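Local coordinates for DMATS type aromatic prenyltransferase (Streptomyces coelicolor, PDB 6ZS0), which probably transfers a dimethylallyl group to the 5-position of the indole ring of tryptophan, at residues 230-235 against 269-274; 237-242 against 273-278; 250-255 against 324-329. One frame throughout, in Å; residues are numbered along the deposited sequence.

In the fold
Along the chain, helix 229-240 comes first and supplies one side of contacts 1 and 2. Strand 254-260, with the loop before it, begins contact 3. The chain then reaches strand 270-275. There contact 1 closes a loop of 33 intervening residues and contact 2 one of 30. Both finish on this strand and share L273 and Y274. Contact 3 crosses both, because it closes its loop of 68 intervening residues much later, at strand 324-332. Strands 254-260 and 324-332 flank strand 270-275 in the barrel. Contacts 1 and 2 therefore tie the helix to the outside of that strand, while contact 3 spans it, probably on the inner side.

Contact 1: 230-235 against 269-274; sequences TAVEGF and SGFTLY
L273 meets both V232 and F235 through one methyl, CD2. This is the tight part of the contact. L273 CD2 lies 4.0 Å from V232 CG1. The same methyl is 4.1 Å from F235 CD2 and meets CE2 as well. F235 also lies close to the strand backbone: its CE2 is 3.6 Å from L273 O, reached obliquely to the ring. The ring gets there because CG stands anti to the backbone N of F235, chi1 162°, which carries it across from the helix to the strand. Helix 229-240 and strand 270-275 belong to an ABBA barrel, a closed antiparallel sheet with helices around it. The short segments run nearly along each other, 18° apart, with axes 10.5 Å apart at the closest. F271 and L273 face the helix, whereas Y274 turns the other way, to the barrel interior. Packing is looser toward F271, where V232 CG2 stays 4.5 Å from CE1 of that ring. A217 covers V232 and L273 nearby, and L329 of the neighbouring strand 324-332 meets F235. With an alanine in place of F235 the ring is lost, which would probably open a gap beside L273 and leave its CD2 branch freer to turn. The opposite side of the helix is more open: E233 points away from the strand and makes a salt bridge with R237, and T230 is exposed.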
loop_
_atom_site.group_PDB
_atom_site.type_symbol
_atom_site.label_atom_id
_atom_site.label_comp_id
_atom_site.label_asym_id
_atom_site.label_seq_id
_atom_site.Cartn_x
_atom_site.Cartn_y
_atom_site.Cartn_z
ATOM N N THR A 230 18.420 -3.527 -15.543
ATOM C CA THR A 230 17.822 -4.521 -16.477
ATOM C C THR A 230 16.605 -5.196 -15.817
ATOM O O THR A 230 15.632 -5.493 -16.561
ATOM C CB THR A 230 18.885 -5.514 -16.970
ATOM O OG1 THR A 230 19.685 -5.912 -15.856
ATOM C CG2 THR A 230 19.774 -4.920 -18.037
ATOM N N ALA A 231 16.638 -5.436 -14.496
ATOM C CA ALA A 231 15.530 -6.072 -13.743
ATOM C C ALA A 231 14.373 -5.075 -13.669
ATOM O O ALA A 231 13.225 -5.487 -13.757
ATOM C CB ALA A 231 15.954 -6.506 -12.355
ATOM N N VAL A 232 14.693 -3.806 -13.507
ATOM C CA VAL A 232 13.671 -2.738 -13.375
ATOM C C VAL A 232 12.989 -2.577 -14.738
ATOM O O VAL A 232 11.750 -2.503 -14.776
ATOM C CB VAL A 232 14.287 -1.434 -12.843
ATOM C CG1 VAL A 232 13.266 -0.309 -12.817
ATOM C CG2 VAL A 232 14.869 -1.631 -11.451
ATOM N N GLU A 233 13.753 -2.599 -15.838
ATOM C CA GLU A 233 13.182 -2.443 -17.202
ATOM C C GLU A 233 12.320 -3.654 -17.539
ATOM O O GLU A 233 11.244 -3.460 -18.090
ATOM C CB GLU A 233 14.262 -2.258 -18.272
ATOM C CG GLU A 233 14.960 -0.922 -18.173
ATOM C CD GLU A 233 15.503 -0.375 -19.475
ATOM O OE1 GLU A 233 14.888 -0.644 -20.542
ATOM O OE2 GLU A 233 16.519 0.350 -19.425
ATOM N N GLY A 234 12.801 -4.856 -17.221
ATOM C CA GLY A 234 12.059 -6.101 -17.463
ATOM C C GLY A 234 10.727 -6.075 -16.736
ATOM O O GLY A 234 9.697 -6.423 -17.334
ATOM N N PHE A 235 10.742 -5.641 -15.490
ATOM C CA PHE A 235 9.536 -5.624 -14.645
ATOM C C PHE A 235 8.585 -4.587 -15.238
ATOM O O PHE A 235 7.391 -4.889 -15.402
ATOM C CB PHE A 235 9.887 -5.313 -13.200
ATOM C CG PHE A 235 8.710 -4.871 -12.388
ATOM C CD1 PHE A 235 7.741 -5.787 -12.004
ATOM C CD2 PHE A 235 8.558 -3.551 -12.035
ATOM C CE1 PHE A 235 6.632 -5.371 -11.292
ATOM C CE2 PHE A 235 7.472 -3.154 -11.278
ATOM C CZ PHE A 235 6.518 -4.065 -10.909
ATOM N N SER A 269 18.756 3.012 1.074
ATOM C CA SER A 269 19.221 1.602 1.042
ATOM C C SER A 269 18.163 0.705 0.398
ATOM O O SER A 269 18.431 -0.484 0.200
ATOM C CB SER A 269 19.568 1.122 2.418
ATOM O OG SER A 269 18.449 1.225 3.260
ATOM N N GLY A 270 16.987 1.253 0.086
ATOM C CA GLY A 270 15.922 0.435 -0.512
ATOM C C GLY A 270 15.164 1.220 -1.546
ATOM O O GLY A 270 15.122 2.467 -1.437
ATOM N N PHE A 271 14.668 0.526 -2.566
ATOM C CA PHE A 271 13.922 1.138 -3.687
ATOM C C PHE A 271 12.802 0.207 -4.137
ATOM O O PHE A 271 13.043 -0.993 -4.350
ATOM C CB PHE A 271 14.867 1.437 -4.840
ATOM C CG PHE A 271 14.164 1.770 -6.126
ATOM C CD1 PHE A 271 13.970 0.808 -7.099
ATOM C CD2 PHE A 271 13.659 3.040 -6.342
ATOM C CE1 PHE A 271 13.329 1.121 -8.291
ATOM C CE2 PHE A 271 13.012 3.345 -7.529
ATOM C CZ PHE A 271 12.859 2.388 -8.510
ATOM N N THR A 272 11.593 0.756 -4.329
ATOM C CA THR A 272 10.469 -0.027 -4.886
ATOM C C THR A 272 9.856 0.750 -6.042
ATOM O O THR A 272 9.692 2.007 -5.913
ATOM C CB THR A 272 9.409 -0.353 -3.824
ATOM O OG1 THR A 272 10.043 -1.067 -2.755
ATOM C CG2 THR A 272 8.264 -1.162 -4.400
ATOM N N LEU A 273 9.559 0.050 -7.137
ATOM C CA LEU A 273 8.750 0.603 -8.252
ATOM C C LEU A 273 7.358 -0.019 -8.270
ATOM O O LEU A 273 7.261 -1.249 -8.235
ATOM C CB LEU A 273 9.452 0.344 -9.583
ATOM C CG LEU A 273 8.743 0.922 -10.807
ATOM C CD1 LEU A 273 8.768 2.430 -10.794
ATOM C CD2 LEU A 273 9.389 0.424 -12.092
ATOM N N TYR A 274 6.330 0.834 -8.270
ATOM C CA TYR A 274 4.895 0.458 -8.254
ATOM C C TYR A 274 4.287 0.793 -9.620
ATOM O O TYR A 274 4.371 1.965 -10.078
ATOM C CB TYR A 274 4.132 1.228 -7.173
ATOM C CG TYR A 274 4.658 1.069 -5.763
ATOM C CD1 TYR A 274 4.086 0.168 -4.869
ATOM C CD2 TYR A 274 5.721 1.837 -5.319
ATOM C CE1 TYR A 274 4.586 0.019 -3.575
ATOM C CE2 TYR A 274 6.206 1.727 -4.025
ATOM C CZ TYR A 274 5.663 0.799 -3.160
ATOM O OH TYR A 274 6.178 0.662 -1.893
#

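Contact 2: 237-242 against 273-278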
loop_
_atom_site.group_PDB
_atom_site.type_symbol
_atom_site.label_atom_id
_atom_site.label_comp_id
_atom_site.label_asym_id
_atom_site.label_seq_id
_atom_site.Cartn_x
_atom_site.Cartn_y
_atom_site.Cartn_z
ATOM N N ARG A 237 8.262 -3.553 -18.256
ATOM C CA ARG A 237 7.666 -4.022 -19.527
ATOM C C ARG A 237 6.656 -5.142 -19.274
ATOM O O ARG A 237 5.602 -5.140 -19.938
ATOM C CB ARG A 237 8.765 -4.472 -20.493
ATOM C CG ARG A 237 9.635 -3.325 -20.983
ATOM C CD ARG A 237 10.469 -3.711 -22.184
ATOM N NE ARG A 237 10.874 -2.497 -22.884
ATOM C CZ ARG A 237 12.005 -1.828 -22.678
ATOM N NH1 ARG A 237 12.898 -2.261 -21.798
ATOM N NH2 ARG A 237 12.241 -0.720 -23.356
ATOM N N THR A 238 6.950 -6.067 -18.364
ATOM C CA THR A 238 6.036 -7.194 -18.057
ATOM C C THR A 238 4.742 -6.634 -17.466
ATOM O O THR A 238 3.671 -7.069 -17.884
ATOM C CB THR A 238 6.674 -8.228 -17.130
ATOM O OG1 THR A 238 7.840 -8.735 -17.788
ATOM C CG2 THR A 238 5.731 -9.360 -16.779
ATOM N N ALA A 239 4.850 -5.711 -16.524
ATOM C CA ALA A 239 3.697 -5.214 -15.744
ATOM C C ALA A 239 2.811 -4.356 -16.644
ATOM O O ALA A 239 1.594 -4.475 -16.595
ATOM C CB ALA A 239 4.189 -4.441 -14.541
ATOM N N ALA A 240 3.426 -3.495 -17.436
ATOM C CA ALA A 240 2.714 -2.428 -18.163
ATOM C C ALA A 240 2.054 -2.965 -19.436
ATOM O O ALA A 240 1.094 -2.346 -19.869
ATOM C CB ALA A 240 3.656 -1.304 -18.431
ATOM N N GLY A 241 2.531 -4.071 -20.020
ATOM C CA GLY A 241 1.968 -4.567 -21.289
ATOM C C GLY A 241 1.813 -3.407 -22.285
ATOM O O GLY A 241 2.834 -2.841 -22.696
ATOM N N PRO A 242 0.559 -2.980 -22.651
ATOM C CA PRO A 242 0.327 -1.913 -23.648
ATOM C C PRO A 242 0.738 -0.474 -23.267
ATOM O O PRO A 242 0.943 0.340 -24.160
ATOM C CB PRO A 242 -1.210 -1.920 -23.831
ATOM C CG PRO A 242 -1.728 -2.473 -22.529
ATOM C CD PRO A 242 -0.706 -3.529 -22.148
ATOM N N LEU A 273 9.559 0.050 -7.137
ATOM C CA LEU A 273 8.750 0.603 -8.252
ATOM C C LEU A 273 7.358 -0.019 -8.270
ATOM O O LEU A 273 7.261 -1.249 -8.235
ATOM C CB LEU A 273 9.452 0.344 -9.583
ATOM C CG LEU A 273 8.743 0.922 -10.807
ATOM C CD1 LEU A 273 8.768 2.430 -10.794
ATOM C CD2 LEU A 273 9.389 0.424 -12.092
ATOM N N TYR A 274 6.330 0.834 -8.270
ATOM C CA TYR A 274 4.895 0.458 -8.254
ATOM C C TYR A 274 4.287 0.793 -9.620
ATOM O O TYR A 274 4.371 1.965 -10.078
ATOM C CB TYR A 274 4.132 1.228 -7.173
ATOM C CG TYR A 274 4.658 1.069 -5.763
ATOM C CD1 TYR A 274 4.086 0.168 -4.869
ATOM C CD2 TYR A 274 5.721 1.837 -5.319
ATOM C CE1 TYR A 274 4.586 0.019 -3.575
ATOM C CE2 TYR A 274 6.206 1.727 -4.025
ATOM C CZ TYR A 274 5.663 0.799 -3.160
ATOM O OH TYR A 274 6.178 0.662 -1.893
ATOM N N ILE A 275 3.706 -0.201 -10.271
ATOM C CA ILE A 275 2.973 -0.022 -11.545
ATOM C C ILE A 275 1.486 -0.288 -11.304
ATOM O O ILE A 275 1.117 -1.376 -10.874
ATOM C CB ILE A 275 3.553 -0.947 -12.633
ATOM C CG1 ILE A 275 5.060 -0.751 -12.851
ATOM C CG2 ILE A 275 2.773 -0.789 -13.920
ATOM C CD1 ILE A 275 5.465 0.594 -13.248
ATOM N N PRO A 276 0.601 0.676 -11.633
ATOM C CA PRO A 276 -0.852 0.497 -11.501
ATOM C C PRO A 276 -1.402 -0.397 -12.628
ATOM O O PRO A 276 -2.098 0.077 -13.537
ATOM C CB PRO A 276 -1.370 1.933 -11.548
ATOM C CG PRO A 276 -0.386 2.646 -12.414
ATOM C CD PRO A 276 0.955 2.022 -12.092
ATOM N N VAL A 277 -1.141 -1.694 -12.488
ATOM C CA VAL A 277 -1.413 -2.695 -13.564
ATOM C C VAL A 277 -2.902 -2.673 -13.937
ATOM O O VAL A 277 -3.212 -2.953 -15.092
ATOM C CB VAL A 277 -0.950 -4.097 -13.141
ATOM C CG1 VAL A 277 -1.664 -4.601 -11.934
ATOM C CG2 VAL A 277 -1.087 -5.110 -14.270
ATOM N N ARG A 278 -3.803 -2.307 -13.012
ATOM C CA ARG A 278 -5.260 -2.325 -13.301
ATOM C C ARG A 278 -5.592 -1.400 -14.454
ATOM O O ARG A 278 -6.663 -1.565 -15.052
ATOM C CB ARG A 278 -6.128 -1.993 -12.076
ATOM C CG ARG A 278 -5.950 -0.605 -11.478
ATOM C CD ARG A 278 -7.031 -0.369 -10.439
ATOM N NE ARG A 278 -8.308 -0.287 -11.136
ATOM C CZ ARG A 278 -9.526 -0.475 -10.595
ATOM N NH1 ARG A 278 -10.587 -0.394 -11.366
ATOM N NH2 ARG A 278 -9.670 -0.731 -9.322
#
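A239 and I275 make the apolar part of this contact. The single methyl of A239, CB, sits against the branch point of I275. It lies 4.0 Å from I275 CG2 and only slightly farther from CG1, 4.2 Å. The isoleucine thus offers its branched flank, not its end, to the helix. With chi1 at -56°, CG2 stands anti to the backbone N and turns toward the alanine methyl, and CG1 lies alongside. CG1 also continues the packing toward the preceding helix turn, where it touches the ring of F235. The nearest CA atoms across the contact are those of A239 and V277, 6.1 Å apart.

This is the end of helix 229-240 lying on the outer face of the ABBA barrel, where strand 270-275 runs out.

A second kind of contact sets a methyl against a backbone oxygen. V277 CG2 approaches A239 O at 3.6 Å. That oxygen takes a hydrogen bond from R290 NH1 of helix 284-297, and A287 of the same helix touches V277. A240 adds a lighter backbone contact: its N is 4.5 Å from I275 CG2.

Backbone turns shape both segments. P276 is the centre of an inverse gamma turn, closed by a weak bond from V277 N to I275 O of 2.8 Å. It swings the chain from the strand into the 3-10 segment that bears V277. On the helix side, G241 leaves helical geometry with a positive phi.

Contact 3: 250-255 against 324-329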
loop_
_atom_site.group_PDB
_atom_site.type_symbol
_atom_site.label_atom_id
_atom_site.label_comp_id
_atom_site.label_asym_id
_atom_site.label_seq_id
_atom_site.Cartn_x
_atom_site.Cartn_y
_atom_site.Cartn_z
ATOM N N ASP A 250 0.551 5.590 -19.763
ATOM C CA ASP A 250 -0.475 6.593 -20.092
ATOM C C ASP A 250 -1.722 6.470 -19.219
ATOM O O ASP A 250 -2.636 7.204 -19.481
ATOM C CB ASP A 250 -0.841 6.509 -21.563
ATOM C CG ASP A 250 -1.250 5.127 -22.033
ATOM O OD1 ASP A 250 -1.502 5.018 -23.258
ATOM O OD2 ASP A 250 -1.383 4.226 -21.212
ATOM N N GLY A 251 -1.681 5.670 -18.165
ATOM C CA GLY A 251 -2.765 5.627 -17.165
ATOM C C GLY A 251 -2.402 6.466 -15.946
ATOM O O GLY A 251 -1.741 7.515 -16.089
ATOM N N ARG A 252 -2.881 6.084 -14.780
ATOM C CA ARG A 252 -2.538 6.854 -13.574
ATOM C C ARG A 252 -1.036 6.705 -13.338
ATOM O O ARG A 252 -0.405 5.782 -13.838
ATOM C CB ARG A 252 -3.343 6.348 -12.381
ATOM C CG ARG A 252 -2.757 5.121 -11.720
ATOM C CD ARG A 252 -3.676 4.568 -10.642
ATOM N NE ARG A 252 -4.860 4.009 -11.270
ATOM C CZ ARG A 252 -5.965 3.643 -10.628
ATOM N NH1 ARG A 252 -6.977 3.113 -11.308
ATOM N NH2 ARG A 252 -6.044 3.792 -9.313
ATOM N N PRO A 253 -0.435 7.640 -12.586
ATOM C CA PRO A 253 1.016 7.670 -12.434
ATOM C C PRO A 253 1.575 6.425 -11.721
ATOM O O PRO A 253 0.938 5.820 -10.858
ATOM C CB PRO A 253 1.236 8.945 -11.582
ATOM C CG PRO A 253 -0.008 9.764 -11.741
ATOM C CD PRO A 253 -1.103 8.734 -11.895
ATOM N N ALA A 254 2.759 6.007 -12.125
ATOM C CA ALA A 254 3.594 5.052 -11.408
ATOM C C ALA A 254 4.127 5.762 -10.162
ATOM O O ALA A 254 4.099 7.000 -10.111
ATOM C CB ALA A 254 4.698 4.486 -12.259
ATOM N N GLN A 255 4.615 4.994 -9.216
ATOM C CA GLN A 255 5.221 5.544 -7.983
ATOM C C GLN A 255 6.517 4.822 -7.729
ATOM O O GLN A 255 6.667 3.633 -8.132
ATOM C CB GLN A 255 4.276 5.450 -6.779
ATOM C CG GLN A 255 3.028 6.293 -6.947
ATOM C CD GLN A 255 2.176 6.277 -5.703
ATOM O OE1 GLN A 255 2.683 6.203 -4.578
ATOM N NE2 GLN A 255 0.879 6.433 -5.902
ATOM N N ILE A 324 -6.334 -6.968 -8.848
ATOM C CA ILE A 324 -4.900 -6.613 -8.705
ATOM C C ILE A 324 -4.762 -5.149 -9.109
ATOM O O ILE A 324 -4.859 -4.841 -10.298
ATOM C CB ILE A 324 -3.983 -7.540 -9.508
ATOM C CG1 ILE A 324 -4.124 -8.986 -9.060
ATOM C CG2 ILE A 324 -2.547 -7.045 -9.402
ATOM C CD1 ILE A 324 -3.324 -9.971 -9.894
ATOM N N ALA A 325 -4.576 -4.256 -8.144
ATOM C CA ALA A 325 -4.519 -2.802 -8.369
ATOM C C ALA A 325 -3.105 -2.394 -8.820
ATOM O O ALA A 325 -2.972 -1.665 -9.803
ATOM C CB ALA A 325 -4.916 -2.068 -7.135
ATOM N N TYR A 326 -2.091 -2.826 -8.094
ATOM C CA TYR A 326 -0.681 -2.525 -8.416
ATOM C C TYR A 326 0.137 -3.809 -8.346
ATOM O O TYR A 326 -0.185 -4.715 -7.567
ATOM C CB TYR A 326 -0.044 -1.534 -7.435
ATOM C CG TYR A 326 -0.500 -0.103 -7.526
ATOM C CD1 TYR A 326 -1.729 0.297 -7.050
ATOM C CD2 TYR A 326 0.319 0.865 -8.086
ATOM C CE1 TYR A 326 -2.135 1.625 -7.136
ATOM C CE2 TYR A 326 -0.051 2.192 -8.151
ATOM C CZ TYR A 326 -1.298 2.578 -7.702
ATOM O OH TYR A 326 -1.657 3.908 -7.797
ATOM N N LEU A 327 1.224 -3.822 -9.087
ATOM C CA LEU A 327 2.346 -4.747 -8.897
ATOM C C LEU A 327 3.577 -3.925 -8.555
ATOM O O LEU A 327 3.734 -2.836 -9.079
ATOM C CB LEU A 327 2.593 -5.548 -10.175
ATOM C CG LEU A 327 1.524 -6.567 -10.547
ATOM C CD1 LEU A 327 1.878 -7.236 -11.859
ATOM C CD2 LEU A 327 1.293 -7.577 -9.448
ATOM N N ALA A 328 4.459 -4.453 -7.727
ATOM C CA ALA A 328 5.668 -3.728 -7.313
ATOM C C ALA A 328 6.852 -4.694 -7.298
ATOM O O ALA A 328 6.682 -5.875 -6.916
ATOM C CB ALA A 328 5.502 -3.086 -5.959
ATOM N N LEU A 329 7.998 -4.156 -7.652
ATOM C CA LEU A 329 9.312 -4.826 -7.497
ATOM C C LEU A 329 10.098 -4.044 -6.448
ATOM O O LEU A 329 10.348 -2.849 -6.650
ATOM C CB LEU A 329 10.003 -4.854 -8.848
ATOM C CG LEU A 329 11.344 -5.580 -8.871
ATOM C CD1 LEU A 329 11.153 -7.049 -8.556
ATOM C CD2 LEU A 329 12.022 -5.361 -10.207
HETATM O O HOH W 1 -4.133 4.607 -7.200
HETATM O O HOH W 2 -0.450 6.054 -8.660
#
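Y326 OH is held by two waters, each 2.6 Å from the oxygen. Both waters lie at the edge of the ring and in its plane. One of them accepts a hydrogen bond from R252 NH2 at 3.0 Å and sits at the edge of the guanidinium, in that plane too. The other donates to P253 O, also at 2.6 Å, and accepts from Q255 NE2 at 3.1 Å. Direct contact is slight. R252 CD comes within 3.6 Å of Y326 OH, obliquely to the ring, while Q255 NE2 stays 4.0 Å from the same oxygen.

The flat groups stand steeply to one another. The guanidinium plane is 84° from the ring, and the amide of Q255 is 75° from it. The chain of R252 bends at chi3, 69°, which brings the guanidinium round so that NH2 reaches the water. The strongest partners of R252 lie elsewhere: NH1 makes a salt bridge with D279 and NH2 one with D59.

Strands 254-260 and 324-332 are not neighbours in the barrel. Strand 270-275 runs between them and pairs with both. The Y326 side chain touches Y274 and Y342, probably on the interior side of the barrel, where ABBA prenyltransferases bind their substrates. No substrate contact of Y326 itself is established.

The polar link across the two segments is therefore made by water. Two acidic residues probably fix the arginine, and the waters, held by R252, P253 and Q255, probably hold the phenol oxygen in place.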